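Cellulase (Xanthomonas axonopodis pv. citri, PDB 4W7W) probably hydrolyses the beta-1,4 bonds of cellulose as a family 5 glycoside hydrolase, and binds glucose-based oligosaccharides. Local coordinates at residues L219-H224 against S253-N258; E246-F251 against T284-N289; V147-M152 against T172-T177; G265-A270 against E280-Y285. All blocks are in the same frame, centred on the assembly; numbering follows the deposited sequence.

Contact 1: residues L219-H224 against S253-N258; sequences LAFEAH and SWLREN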
loop_
_atom_site.group_PDB
_atom_site.type_symbol
_atom_site.label_atom_id
_atom_site.label_comp_id
_atom_site.label_asym_id
_atom_site.label_seq_id
_atom_site.Cartn_x
_atom_site.Cartn_y
_atom_site.Cartn_z
ATOM N N LEU A 219 6.744 -5.043 12.229
ATOM C CA LEU A 219 7.007 -4.247 11.045
ATOM C C LEU A 219 7.092 -5.165 9.836
ATOM O O LEU A 219 7.542 -6.302 9.956
ATOM C CB LEU A 219 8.385 -3.623 11.251
ATOM C CG LEU A 219 8.832 -2.410 10.490
ATOM C CD1 LEU A 219 7.881 -1.285 10.848
ATOM C CD2 LEU A 219 10.254 -2.032 10.904
ATOM N N ALA A 220 6.725 -4.635 8.676
ATOM C CA ALA A 220 7.061 -5.265 7.396
ATOM C C ALA A 220 7.405 -4.172 6.413
ATOM O O ALA A 220 6.914 -3.051 6.526
ATOM C CB ALA A 220 5.918 -6.140 6.885
ATOM N N PHE A 221 8.230 -4.518 5.432
ATOM C CA PHE A 221 8.652 -3.571 4.421
ATOM C C PHE A 221 7.735 -3.691 3.218
ATOM O O PHE A 221 7.570 -4.776 2.642
ATOM C CB PHE A 221 10.123 -3.803 4.074
ATOM C CG PHE A 221 11.004 -3.372 5.197
ATOM C CD1 PHE A 221 11.393 -2.054 5.311
ATOM C CD2 PHE A 221 11.315 -4.244 6.236
ATOM C CE1 PHE A 221 12.120 -1.615 6.404
ATOM C CE2 PHE A 221 12.047 -3.815 7.335
ATOM C CZ PHE A 221 12.453 -2.505 7.398
ATOM N N GLU A 222 7.142 -2.566 2.852
ATOM C CA GLU A 222 6.235 -2.491 1.717
ATOM C C GLU A 222 7.001 -2.134 0.459
ATOM O O GLU A 222 7.646 -1.091 0.422
ATOM C CB GLU A 222 5.167 -1.420 1.993
ATOM C CG GLU A 222 4.187 -1.256 0.842
ATOM C CD GLU A 222 3.105 -0.245 1.125
ATOM O OE1 GLU A 222 2.781 -0.044 2.315
ATOM O OE2 GLU A 222 2.564 0.325 0.139
ATOM N N ALA A 223 6.878 -2.992 -0.554
ATOM C CA ALA A 223 7.425 -2.729 -1.873
ATOM C C ALA A 223 6.277 -2.762 -2.879
ATOM O O ALA A 223 5.234 -3.367 -2.619
ATOM C CB ALA A 223 8.493 -3.743 -2.254
ATOM N N HIS A 224 6.471 -2.073 -4.001
ATOM C CA HIS A 224 5.534 -2.101 -5.123
ATOM C C HIS A 224 6.264 -2.633 -6.328
ATOM O O HIS A 224 7.470 -2.444 -6.455
ATOM C CB HIS A 224 5.001 -0.708 -5.451
ATOM C CG HIS A 224 4.169 -0.122 -4.354
ATOM N ND1 HIS A 224 3.533 1.092 -4.473
ATOM C CD2 HIS A 224 3.863 -0.595 -3.124
ATOM C CE1 HIS A 224 2.889 1.349 -3.344
ATOM N NE2 HIS A 224 3.062 0.335 -2.519
ATOM N N SER A 253 15.572 -11.487 -1.071
ATOM C CA SER A 253 16.809 -11.873 -0.409
ATOM C C SER A 253 17.145 -10.914 0.737
ATOM O O SER A 253 17.578 -11.337 1.800
ATOM C CB SER A 253 17.977 -11.931 -1.393
ATOM O OG SER A 253 19.095 -12.575 -0.811
ATOM N N TRP A 254 16.961 -9.614 0.502
ATOM C CA TRP A 254 17.223 -8.616 1.538
ATOM C C TRP A 254 16.371 -8.883 2.777
ATOM O O TRP A 254 16.855 -8.797 3.903
ATOM C CB TRP A 254 16.972 -7.224 0.984
ATOM C CG TRP A 254 17.224 -6.144 1.971
ATOM C CD1 TRP A 254 18.429 -5.574 2.263
ATOM C CD2 TRP A 254 16.261 -5.504 2.819
ATOM N NE1 TRP A 254 18.272 -4.620 3.236
ATOM C CE2 TRP A 254 16.950 -4.548 3.583
ATOM C CE3 TRP A 254 14.883 -5.639 3.006
ATOM C CZ2 TRP A 254 16.308 -3.735 4.518
ATOM C CZ3 TRP A 254 14.255 -4.821 3.928
ATOM C CH2 TRP A 254 14.964 -3.883 4.663
ATOM N N LEU A 255 15.094 -9.207 2.572
ATOM C CA LEU A 255 14.244 -9.548 3.705
ATOM C C LEU A 255 14.834 -10.722 4.480
ATOM O O LEU A 255 14.948 -10.682 5.708
ATOM C CB LEU A 255 12.838 -9.931 3.233
ATOM C CG LEU A 255 12.023 -8.844 2.550
ATOM C CD1 LEU A 255 10.775 -9.479 1.937
ATOM C CD2 LEU A 255 11.665 -7.735 3.518
ATOM N N ARG A 256 15.213 -11.767 3.755
ATOM C CA ARG A 256 15.729 -12.959 4.391
ATOM C C ARG A 256 17.042 -12.674 5.136
ATOM O O ARG A 256 17.225 -13.131 6.270
ATOM C CB ARG A 256 15.881 -14.064 3.358
ATOM C CG ARG A 256 15.890 -15.453 3.939
ATOM C CD ARG A 256 15.819 -16.485 2.830
ATOM N NE ARG A 256 14.453 -16.684 2.355
ATOM C CZ ARG A 256 14.082 -16.767 1.091
ATOM N NH1 ARG A 256 14.963 -16.702 0.098
ATOM N NH2 ARG A 256 12.803 -16.957 0.823
ATOM N N GLU A 257 17.927 -11.904 4.500
ATOM C CA GLU A 257 19.223 -11.534 5.089
ATOM C C GLU A 257 19.064 -10.799 6.407
ATOM O O GLU A 257 19.864 -10.966 7.317
ATOM C CB GLU A 257 20.006 -10.627 4.131
ATOM C CG GLU A 257 20.442 -11.303 2.850
ATOM C CD GLU A 257 20.660 -10.326 1.708
ATOM O OE1 GLU A 257 20.933 -9.136 1.985
ATOM O OE2 GLU A 257 20.521 -10.751 0.519
ATOM N N ASN A 258 18.028 -9.975 6.491
ATOM C CA ASN A 258 17.807 -9.097 7.624
ATOM C C ASN A 258 16.745 -9.590 8.579
ATOM O O ASN A 258 16.423 -8.894 9.547
ATOM C CB ASN A 258 17.521 -7.678 7.132
ATOM C CG ASN A 258 18.751 -7.044 6.538
ATOM O OD1 ASN A 258 19.636 -6.615 7.265
ATOM N ND2 ASN A 258 18.856 -7.052 5.219
#

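Contact 2: residues E246-F251 against T284-N289; sequences EKLQGF and TYMEKN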
loop_
_atom_site.group_PDB
_atom_site.type_symbol
_atom_site.label_atom_id
_atom_site.label_comp_id
_atom_site.label_asym_id
_atom_site.label_seq_id
_atom_site.Cartn_x
_atom_site.Cartn_y
_atom_site.Cartn_z
ATOM N N GLU A 246 11.355 -12.129 -11.299
ATOM C CA GLU A 246 12.733 -11.667 -11.388
ATOM C C GLU A 246 12.995 -10.414 -10.553
ATOM O O GLU A 246 13.983 -10.341 -9.832
ATOM C CB GLU A 246 13.125 -11.422 -12.838
ATOM C CG GLU A 246 13.273 -12.729 -13.602
ATOM C CD GLU A 246 13.282 -12.577 -15.110
ATOM O OE1 GLU A 246 13.315 -11.423 -15.591
ATOM O OE2 GLU A 246 13.264 -13.625 -15.806
ATOM N N LYS A 247 12.095 -9.448 -10.652
ATOM C CA LYS A 247 12.268 -8.177 -9.981
ATOM C C LYS A 247 12.005 -8.244 -8.486
ATOM O O LYS A 247 12.421 -7.335 -7.759
ATOM C CB LYS A 247 11.388 -7.115 -10.638
ATOM C CG LYS A 247 11.773 -6.780 -12.075
ATOM C CD LYS A 247 13.230 -6.384 -12.245
ATOM C CE LYS A 247 13.589 -6.209 -13.699
ATOM N NZ LYS A 247 15.016 -5.807 -13.873
ATOM N N LEU A 248 11.364 -9.303 -8.008
ATOM C CA LEU A 248 11.174 -9.500 -6.569
ATOM C C LEU A 248 12.356 -10.165 -5.879
ATOM O O LEU A 248 12.436 -10.127 -4.656
ATOM C CB LEU A 248 9.928 -10.349 -6.315
ATOM C CG LEU A 248 8.581 -9.758 -6.767
ATOM C CD1 LEU A 248 7.463 -10.678 -6.336
ATOM C CD2 LEU A 248 8.350 -8.360 -6.213
ATOM N N GLN A 249 13.272 -10.776 -6.629
ATOM C CA GLN A 249 14.296 -11.621 -6.013
ATOM C C GLN A 249 15.233 -10.862 -5.076
ATOM O O GLN A 249 15.540 -11.352 -3.996
ATOM C CB GLN A 249 15.129 -12.371 -7.065
ATOM C CG GLN A 249 14.350 -13.460 -7.742
ATOM C CD GLN A 249 15.232 -14.381 -8.544
ATOM O OE1 GLN A 249 16.439 -14.502 -8.287
ATOM N NE2 GLN A 249 14.641 -15.060 -9.481
ATOM N N GLY A 250 15.753 -9.710 -5.506
ATOM C CA GLY A 250 16.718 -8.987 -4.678
ATOM C C GLY A 250 16.138 -8.502 -3.352
ATOM O O GLY A 250 16.764 -8.627 -2.300
ATOM N N PHE A 251 14.913 -7.985 -3.426
ATOM C CA PHE A 251 14.170 -7.570 -2.250
ATOM C C PHE A 251 13.880 -8.753 -1.341
ATOM O O PHE A 251 14.064 -8.651 -0.122
ATOM C CB PHE A 251 12.894 -6.854 -2.698
ATOM C CG PHE A 251 11.993 -6.429 -1.576
ATOM C CD1 PHE A 251 12.334 -5.382 -0.732
ATOM C CD2 PHE A 251 10.788 -7.071 -1.357
ATOM C CE1 PHE A 251 11.477 -4.991 0.280
ATOM C CE2 PHE A 251 9.935 -6.684 -0.341
ATOM C CZ PHE A 251 10.284 -5.633 0.469
ATOM N N THR A 284 3.156 -17.244 -7.622
ATOM C CA THR A 284 3.803 -18.489 -7.254
ATOM C C THR A 284 5.111 -18.221 -6.494
ATOM O O THR A 284 5.402 -18.866 -5.471
ATOM C CB THR A 284 4.069 -19.336 -8.505
ATOM O OG1 THR A 284 2.816 -19.722 -9.063
ATOM C CG2 THR A 284 4.886 -20.578 -8.167
ATOM N N TYR A 285 5.870 -17.236 -6.969
ATOM C CA TYR A 285 7.135 -16.888 -6.321
ATOM C C TYR A 285 6.915 -16.431 -4.875
ATOM O O TYR A 285 7.626 -16.855 -3.954
ATOM C CB TYR A 285 7.874 -15.804 -7.117
ATOM C CG TYR A 285 9.187 -15.427 -6.496
ATOM C CD1 TYR A 285 10.346 -16.130 -6.788
ATOM C CD2 TYR A 285 9.286 -14.381 -5.593
ATOM C CE1 TYR A 285 11.552 -15.811 -6.198
ATOM C CE2 TYR A 285 10.489 -14.074 -4.981
ATOM C CZ TYR A 285 11.616 -14.788 -5.292
ATOM O OH TYR A 285 12.796 -14.457 -4.675
ATOM N N MET A 286 5.919 -15.580 -4.656
ATOM C CA MET A 286 5.666 -15.120 -3.286
ATOM C C MET A 286 5.236 -16.277 -2.384
ATOM O O MET A 286 5.670 -16.346 -1.244
ATOM C CB MET A 286 4.680 -13.958 -3.274
ATOM C CG MET A 286 5.306 -12.672 -3.785
ATOM S SD MET A 286 4.217 -11.236 -3.687
ATOM C CE MET A 286 3.139 -11.576 -5.064
ATOM N N GLU A 287 4.400 -17.190 -2.890
ATOM C CA GLU A 287 4.004 -18.352 -2.093
ATOM C C GLU A 287 5.200 -19.226 -1.739
ATOM O O GLU A 287 5.327 -19.682 -0.611
ATOM C CB GLU A 287 2.935 -19.190 -2.801
ATOM C CG GLU A 287 1.538 -18.570 -2.775
ATOM C CD GLU A 287 0.416 -19.583 -2.721
ATOM O OE1 GLU A 287 0.575 -20.686 -3.289
ATOM O OE2 GLU A 287 -0.645 -19.266 -2.139
ATOM N N LYS A 288 6.087 -19.428 -2.708
ATOM C CA LYS A 288 7.287 -20.236 -2.496
ATOM C C LYS A 288 8.188 -19.604 -1.438
ATOM O O LYS A 288 8.953 -20.289 -0.752
ATOM C CB LYS A 288 8.051 -20.387 -3.818
ATOM C CG LYS A 288 9.367 -21.157 -3.755
ATOM C CD LYS A 288 9.171 -22.604 -3.352
ATOM C CE LYS A 288 10.430 -23.430 -3.586
ATOM N NZ LYS A 288 10.447 -24.631 -2.712
ATOM N N ASN A 289 8.114 -18.278 -1.336
ATOM C CA ASN A 289 8.929 -17.479 -0.423
ATOM C C ASN A 289 8.095 -16.855 0.685
ATOM O O ASN A 289 8.349 -15.743 1.158
ATOM C CB ASN A 289 9.684 -16.439 -1.232
ATOM C CG ASN A 289 10.711 -17.088 -2.135
ATOM O OD1 ASN A 289 11.775 -17.465 -1.658
ATOM N ND2 ASN A 289 10.399 -17.261 -3.418
HETATM O O HOH W 1 15.835 -14.154 -3.034
#

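Contact 3: residues V147-M152 against T172-T177; sequences VIFGLM and TAIRKT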
loop_
_atom_site.group_PDB
_atom_site.type_symbol
_atom_site.label_atom_id
_atom_site.label_comp_id
_atom_site.label_asym_id
_atom_site.label_seq_id
_atom_site.Cartn_x
_atom_site.Cartn_y
_atom_site.Cartn_z
ATOM N N VAL A 147 -6.605 -3.489 11.910
ATOM C CA VAL A 147 -6.017 -2.335 11.238
ATOM C C VAL A 147 -4.507 -2.462 11.114
ATOM O O VAL A 147 -3.819 -2.779 12.095
ATOM C CB VAL A 147 -6.403 -1.041 11.969
ATOM C CG1 VAL A 147 -5.738 0.152 11.303
ATOM C CG2 VAL A 147 -7.910 -0.866 11.996
ATOM N N ILE A 148 -4.021 -2.201 9.902
ATOM C CA ILE A 148 -2.603 -2.193 9.564
ATOM C C ILE A 148 -2.256 -0.766 9.134
ATOM O O ILE A 148 -3.045 -0.118 8.425
ATOM C CB ILE A 148 -2.332 -3.208 8.426
ATOM C CG1 ILE A 148 -2.641 -4.633 8.895
ATOM C CG2 ILE A 148 -0.917 -3.091 7.918
ATOM C CD1 ILE A 148 -2.724 -5.647 7.780
ATOM N N PHE A 149 -1.094 -0.267 9.574
ATOM C CA PHE A 149 -0.719 1.127 9.301
ATOM C C PHE A 149 0.239 1.189 8.101
ATOM O O PHE A 149 1.400 0.811 8.210
ATOM C CB PHE A 149 -0.068 1.755 10.524
ATOM C CG PHE A 149 -0.934 1.761 11.758
ATOM C CD1 PHE A 149 -2.309 1.901 11.716
ATOM C CD2 PHE A 149 -0.341 1.687 12.997
ATOM C CE1 PHE A 149 -3.054 1.947 12.885
ATOM C CE2 PHE A 149 -1.090 1.732 14.173
ATOM C CZ PHE A 149 -2.448 1.883 14.110
ATOM N N GLY A 150 -0.261 1.672 6.966
ATOM C CA GLY A 150 0.560 1.864 5.764
ATOM C C GLY A 150 1.128 3.266 5.744
ATOM O O GLY A 150 0.495 4.211 5.260
ATOM N N LEU A 151 2.329 3.412 6.288
ATOM C CA LEU A 151 2.876 4.737 6.594
ATOM C C LEU A 151 2.828 5.760 5.473
ATOM O O LEU A 151 2.553 6.928 5.722
ATOM C CB LEU A 151 4.319 4.623 7.066
ATOM C CG LEU A 151 4.552 3.784 8.320
ATOM C CD1 LEU A 151 5.994 3.961 8.764
ATOM C CD2 LEU A 151 3.551 4.139 9.422
ATOM N N MET A 152 3.174 5.355 4.249
ATOM C CA MET A 152 3.228 6.333 3.175
ATOM C C MET A 152 3.275 5.649 1.833
ATOM O O MET A 152 4.163 4.833 1.580
ATOM C CB MET A 152 4.490 7.194 3.291
ATOM C CG MET A 152 4.605 8.280 2.241
ATOM S SD MET A 152 3.254 9.475 2.232
ATOM C CE MET A 152 3.540 10.283 3.806
ATOM N N THR A 172 8.313 5.280 15.780
ATOM C CA THR A 172 8.452 5.625 17.185
ATOM C C THR A 172 7.172 6.266 17.702
ATOM O O THR A 172 6.692 5.928 18.789
ATOM C CB THR A 172 9.682 6.515 17.381
ATOM O OG1 THR A 172 10.831 5.719 17.076
ATOM C CG2 THR A 172 9.764 7.089 18.787
ATOM N N ALA A 173 6.641 7.219 16.947
ATOM C CA ALA A 173 5.416 7.911 17.342
ATOM C C ALA A 173 4.261 6.931 17.520
ATOM O O ALA A 173 3.477 7.029 18.477
ATOM C CB ALA A 173 5.061 8.994 16.344
ATOM N N ILE A 174 4.127 5.993 16.600
ATOM C CA ILE A 174 3.063 5.007 16.691
ATOM C C ILE A 174 3.256 4.164 17.949
ATOM O O ILE A 174 2.313 3.945 18.704
ATOM C CB ILE A 174 3.025 4.124 15.431
ATOM C CG1 ILE A 174 2.531 4.959 14.229
ATOM C CG2 ILE A 174 2.168 2.876 15.645
ATOM C CD1 ILE A 174 2.799 4.320 12.872
ATOM N N ARG A 175 4.468 3.679 18.187
ATOM C CA ARG A 175 4.668 2.791 19.328
ATOM C C ARG A 175 4.507 3.488 20.670
ATOM O O ARG A 175 4.083 2.865 21.631
ATOM C CB ARG A 175 6.001 2.061 19.208
ATOM C CG ARG A 175 6.120 1.174 17.977
ATOM C CD ARG A 175 5.013 0.137 17.929
ATOM N NE ARG A 175 5.231 -0.779 16.822
ATOM C CZ ARG A 175 4.281 -1.333 16.076
ATOM N NH1 ARG A 175 3.000 -1.105 16.312
ATOM N NH2 ARG A 175 4.649 -2.096 15.072
ATOM N N LYS A 176 4.811 4.787 20.729
ATOM C CA LYS A 176 4.625 5.547 21.959
ATOM C C LYS A 176 3.163 5.547 22.409
ATOM O O LYS A 176 2.908 5.715 23.591
ATOM C CB LYS A 176 5.096 6.989 21.784
ATOM C CG LYS A 176 6.603 7.161 21.823
ATOM C CD LYS A 176 7.003 8.579 21.489
ATOM C CE LYS A 176 8.497 8.804 21.688
ATOM N NZ LYS A 176 8.923 10.100 21.129
ATOM N N THR A 177 2.213 5.374 21.484
ATOM C CA THR A 177 0.801 5.354 21.858
ATOM C C THR A 177 0.385 4.043 22.504
ATOM O O THR A 177 -0.727 3.949 23.033
ATOM C CB THR A 177 -0.131 5.568 20.658
ATOM O OG1 THR A 177 -0.090 4.414 19.803
ATOM C CG2 THR A 177 0.227 6.818 19.887
#

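Contact 4: residues G265-A270 against E280-Y285; sequences GEFATA and EGMLTY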
loop_
_atom_site.group_PDB
_atom_site.type_symbol
_atom_site.label_atom_id
_atom_site.label_comp_id
_atom_site.label_asym_id
_atom_site.label_seq_id
_atom_site.Cartn_x
_atom_site.Cartn_y
_atom_site.Cartn_z
ATOM N N GLY A 265 2.551 -4.054 -1.644
ATOM C CA GLY A 265 1.389 -3.173 -1.448
ATOM C C GLY A 265 0.658 -2.777 -2.713
ATOM O O GLY A 265 -0.532 -2.441 -2.669
ATOM N N GLU A 266 1.381 -2.797 -3.843
ATOM C CA GLU A 266 0.777 -2.627 -5.148
ATOM C C GLU A 266 1.540 -3.463 -6.150
ATOM O O GLU A 266 2.770 -3.529 -6.124
ATOM C CB GLU A 266 0.822 -1.190 -5.668
ATOM C CG GLU A 266 0.061 -0.194 -4.837
ATOM C CD GLU A 266 0.039 1.196 -5.439
ATOM O OE1 GLU A 266 0.381 1.371 -6.647
ATOM O OE2 GLU A 266 -0.318 2.129 -4.685
ATOM N N PHE A 267 0.791 -4.031 -7.083
ATOM C CA PHE A 267 1.310 -4.698 -8.270
ATOM C C PHE A 267 0.102 -4.854 -9.172
ATOM O O PHE A 267 -1.032 -4.817 -8.714
ATOM C CB PHE A 267 1.964 -6.062 -7.969
ATOM C CG PHE A 267 0.998 -7.159 -7.520
ATOM C CD1 PHE A 267 0.310 -7.067 -6.323
ATOM C CD2 PHE A 267 0.802 -8.279 -8.298
ATOM C CE1 PHE A 267 -0.550 -8.074 -5.916
ATOM C CE2 PHE A 267 -0.037 -9.288 -7.892
ATOM C CZ PHE A 267 -0.723 -9.193 -6.702
ATOM N N ALA A 268 0.348 -5.030 -10.462
ATOM C CA ALA A 268 -0.721 -5.230 -11.431
ATOM C C ALA A 268 -0.120 -5.761 -12.699
ATOM O O ALA A 268 1.059 -5.526 -12.994
ATOM C CB ALA A 268 -1.444 -3.933 -11.740
ATOM N N THR A 269 -0.965 -6.434 -13.465
ATOM C CA THR A 269 -0.667 -6.939 -14.800
ATOM C C THR A 269 -1.909 -6.746 -15.650
ATOM O O THR A 269 -3.031 -6.785 -15.139
ATOM C CB THR A 269 -0.256 -8.425 -14.743
ATOM O OG1 THR A 269 -1.266 -9.194 -14.087
ATOM C CG2 THR A 269 1.052 -8.606 -14.005
ATOM N N ALA A 270 -1.706 -6.543 -16.945
ATOM C CA ALA A 270 -2.815 -6.351 -17.863
ATOM C C ALA A 270 -3.347 -7.673 -18.377
ATOM O O ALA A 270 -2.755 -8.733 -18.163
ATOM C CB ALA A 270 -2.379 -5.472 -19.013
ATOM N N GLU A 280 1.015 -15.217 -12.816
ATOM C CA GLU A 280 1.100 -16.533 -12.204
ATOM C C GLU A 280 2.489 -16.729 -11.588
ATOM O O GLU A 280 2.639 -17.237 -10.466
ATOM C CB GLU A 280 0.832 -17.626 -13.248
ATOM C CG GLU A 280 -0.593 -17.670 -13.782
ATOM C CD GLU A 280 -1.530 -18.618 -13.046
ATOM O OE1 GLU A 280 -1.217 -19.080 -11.923
ATOM O OE2 GLU A 280 -2.632 -18.841 -13.572
ATOM N N GLY A 281 3.517 -16.322 -12.327
ATOM C CA GLY A 281 4.879 -16.526 -11.851
ATOM C C GLY A 281 5.195 -15.745 -10.594
ATOM O O GLY A 281 5.859 -16.248 -9.681
ATOM N N MET A 282 4.732 -14.500 -10.516
ATOM C CA MET A 282 5.036 -13.690 -9.347
ATOM C C MET A 282 4.217 -14.124 -8.135
ATOM O O MET A 282 4.743 -14.135 -7.017
ATOM C CB MET A 282 4.974 -12.209 -9.696
ATOM C CG MET A 282 3.638 -11.577 -9.819
ATOM S SD MET A 282 3.834 -9.910 -10.526
ATOM C CE MET A 282 4.824 -9.093 -9.294
ATOM N N LEU A 283 2.969 -14.545 -8.339
ATOM C CA LEU A 283 2.161 -15.058 -7.234
ATOM C C LEU A 283 2.726 -16.375 -6.707
ATOM O O LEU A 283 2.803 -16.591 -5.492
ATOM C CB LEU A 283 0.717 -15.218 -7.692
ATOM C CG LEU A 283 -0.014 -13.926 -8.048
ATOM C CD1 LEU A 283 -1.354 -14.243 -8.659
ATOM C CD2 LEU A 283 -0.206 -13.053 -6.840
ATOM N N THR A 284 3.156 -17.244 -7.622
ATOM C CA THR A 284 3.803 -18.489 -7.254
ATOM C C THR A 284 5.111 -18.221 -6.494
ATOM O O THR A 284 5.402 -18.866 -5.471
ATOM C CB THR A 284 4.069 -19.336 -8.505
ATOM O OG1 THR A 284 2.816 -19.722 -9.063
ATOM C CG2 THR A 284 4.886 -20.578 -8.167
ATOM N N TYR A 285 5.870 -17.236 -6.969
ATOM C CA TYR A 285 7.135 -16.888 -6.321
ATOM C C TYR A 285 6.915 -16.431 -4.875
ATOM O O TYR A 285 7.626 -16.855 -3.954
ATOM C CB TYR A 285 7.874 -15.804 -7.117
ATOM C CG TYR A 285 9.187 -15.427 -6.496
ATOM C CD1 TYR A 285 10.346 -16.130 -6.788
ATOM C CD2 TYR A 285 9.286 -14.381 -5.593
ATOM C CE1 TYR A 285 11.552 -15.811 -6.198
ATOM C CE2 TYR A 285 10.489 -14.074 -4.981
ATOM C CZ TYR A 285 11.616 -14.788 -5.292
ATOM O OH TYR A 285 12.796 -14.457 -4.675
#

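Contact 1: residues L219-H224 against S253-N258
F221 on strand 219-224 and L255 on helix 253-258 mark the nearest backbone approach, with their CA atoms 8.2 Å apart. F221 and W254 form a T-shaped (edge-to-face) pair. The edge of the W254 six-membered ring points at one face of F221. Atom CH2 of W254 stands over the centre of the F221 ring, 3.8 Å above its plane. Its neighbour CZ3 lies 3.8 Å from CG of F221. The two planes are 88° apart. The W254 side chain reaches the strand because its CG lies anti to the backbone N (chi1 -180°). L255 adds a looser contact. Its CB does not point straight at the strand, but the methyl CD2 comes within 4.3 Å of CB of F221.

The indole is held from several sides. Its NE1 is hydrogen-bonded to E210. The amide ND2 of N258 lies 3.2 Å above the indole plane, toward the rim. That amide also donates to the carbonyl O of W254 at 3.0 Å, which fixes its position over the ring. W196 makes a further edge-to-face pair with W254.

All three touching residues are buried. The contact joins strand 219-226 to the helix 243-258 that follows it, within the beta-alpha-beta unit completed by strand 262-268. Such packing of helix on strand is typical of the (beta/alpha)8 barrel of this glycoside hydrolase family.

Contact 2: residues E246-F251 against T284-N289
The Y285 ring leans obliquely against L248 and Q249, which both lie on the side of its plane away from N289. The two helices belong to the outer layer of the (beta/alpha)8 barrel. The axes of segments 246-251 and 284-288 approach to 10.7 Å, crossing at -26°. The side chains of L248 and Y285 lie alongside each other, pointing opposite ways. CB of L248 meets CE2 of Y285 at 4.0 Å.

Q249 crosses Y285 at about a right angle. Its CG packs against OH of Y285 at 3.6 Å, and its amide plane is only 8° from that of the ring. The amide end is turned to its own helix, where NE2 bonds OE1 of Q245. M286 joins on the more buried side, its CG 3.9 Å from CD1 of L248. W293 of strand 293-301 touches both L248 and M286, so this side of the contact faces the barrel wall.

Y285 CG lies anti to the backbone N (chi1 -179°), which sends the ring across to the other helix. One ring face carries the amide of N289, the residue just after the helix. ND2 of N289 sits over the ring centre, 3.2 Å above its plane, and donates to O of Y285 at 2.9 Å.

Contact 3: residues V147-M152 against T172-T177
F149 and L151 both meet I174, and the contact is entirely apolar across the two segments. The methyl branch CG2 of I174 touches CE2 and CD2 of the F149 ring, each 3.8 Å away. It approaches the ring obliquely, and F149 is its one partner across the contact. The other branch of I174 ends in CD1, which meets CD2 of L151 at 3.5 Å, a close methyl contact. CD1 also brushes CD2 of F149 at 4.1 Å. CG2 is anti to the backbone N, while CG1 is anti to the carbonyl carbon (chi1 -70°) and carries CD1 to the leucine. L151 lies just past the strand, and its CD2 brings the leucine to the helix.

Neighbouring elements extend the apolar patch. W134 of helix 127-141 meets the F149 ring and also touches I174. I183 of the next strand packs on both L151 and I174.

Hydrogen bonds act within the helix segment. The carbonyl O of I174 accepts two of them, from N of T177 at 3.1 Å and from OG1 of T177 at 2.7 Å. The hydroxyl lies in the carbonyl plane. T177 OG1 is also bonded to N of A179, so the threonine ties the helix to the chain that follows it.

The three touching residues are buried between strand 147-150 and helix 160-176. With strand 183-186 these form a beta-alpha-beta unit of the (beta/alpha)8 barrel.

Contact 4: residues G265-A270 against E280-Y285
F267 meets M282 and L283 on the facing helix with different parts of its ring. Its CB points toward helix 280-285. From there the ring turns to a chi1 of 68°, with CG between the backbone N and the carbonyl carbon. Along one flank, CD2 meets the sulfur SD of M282 at 4.1 Å. This is a Met-aromatic contact. SD lies 5.3 Å from the centroid of the F267 ring and 68° off the ring normal, so the sulfur approaches at a slant. M282 has a similar first torsion (chi1 77°), and its chain bends at the sulfur.

Strand 262-268 and helix 273-288 are successive elements of the (beta/alpha)8 barrel, and the F267 ring lies in the layer between them. Strand 293-301 completes this beta-alpha-beta unit. Its W296 and W298 both meet the F267 ring, the latter edge-to-face.

Further out, CE2 and CZ of F267 share one methyl. CD2 of L283 lies 3.9 Å from each of them. L283 crosses the phenylalanine at about a right angle.

Contacts 1, 3 and 4 are buried and pack a barrel strand on the helix that follows it. Contact 2 is partly buried and joins two neighbouring outer helices. Its chemistry is accordingly mixed, with a tyrosine hydroxyl and a glutamine at the surface and L248 and M286 inside. Contact 1 relies on an aromatic pair, contact 3 on aliphatic methyls with a phenylalanine ring, and contact 4 on sulfur and leucine against a ring. Contacts 1 and 2 share helix 243-258, and R256 NH2 meets N289 OD1 between them. Contacts 2 and 4 share helix 273-288. Strands 219-226 and 262-268 are neighbours, linking contacts 1 and 4. Contact 3 lies across the chain's centre from contact 4.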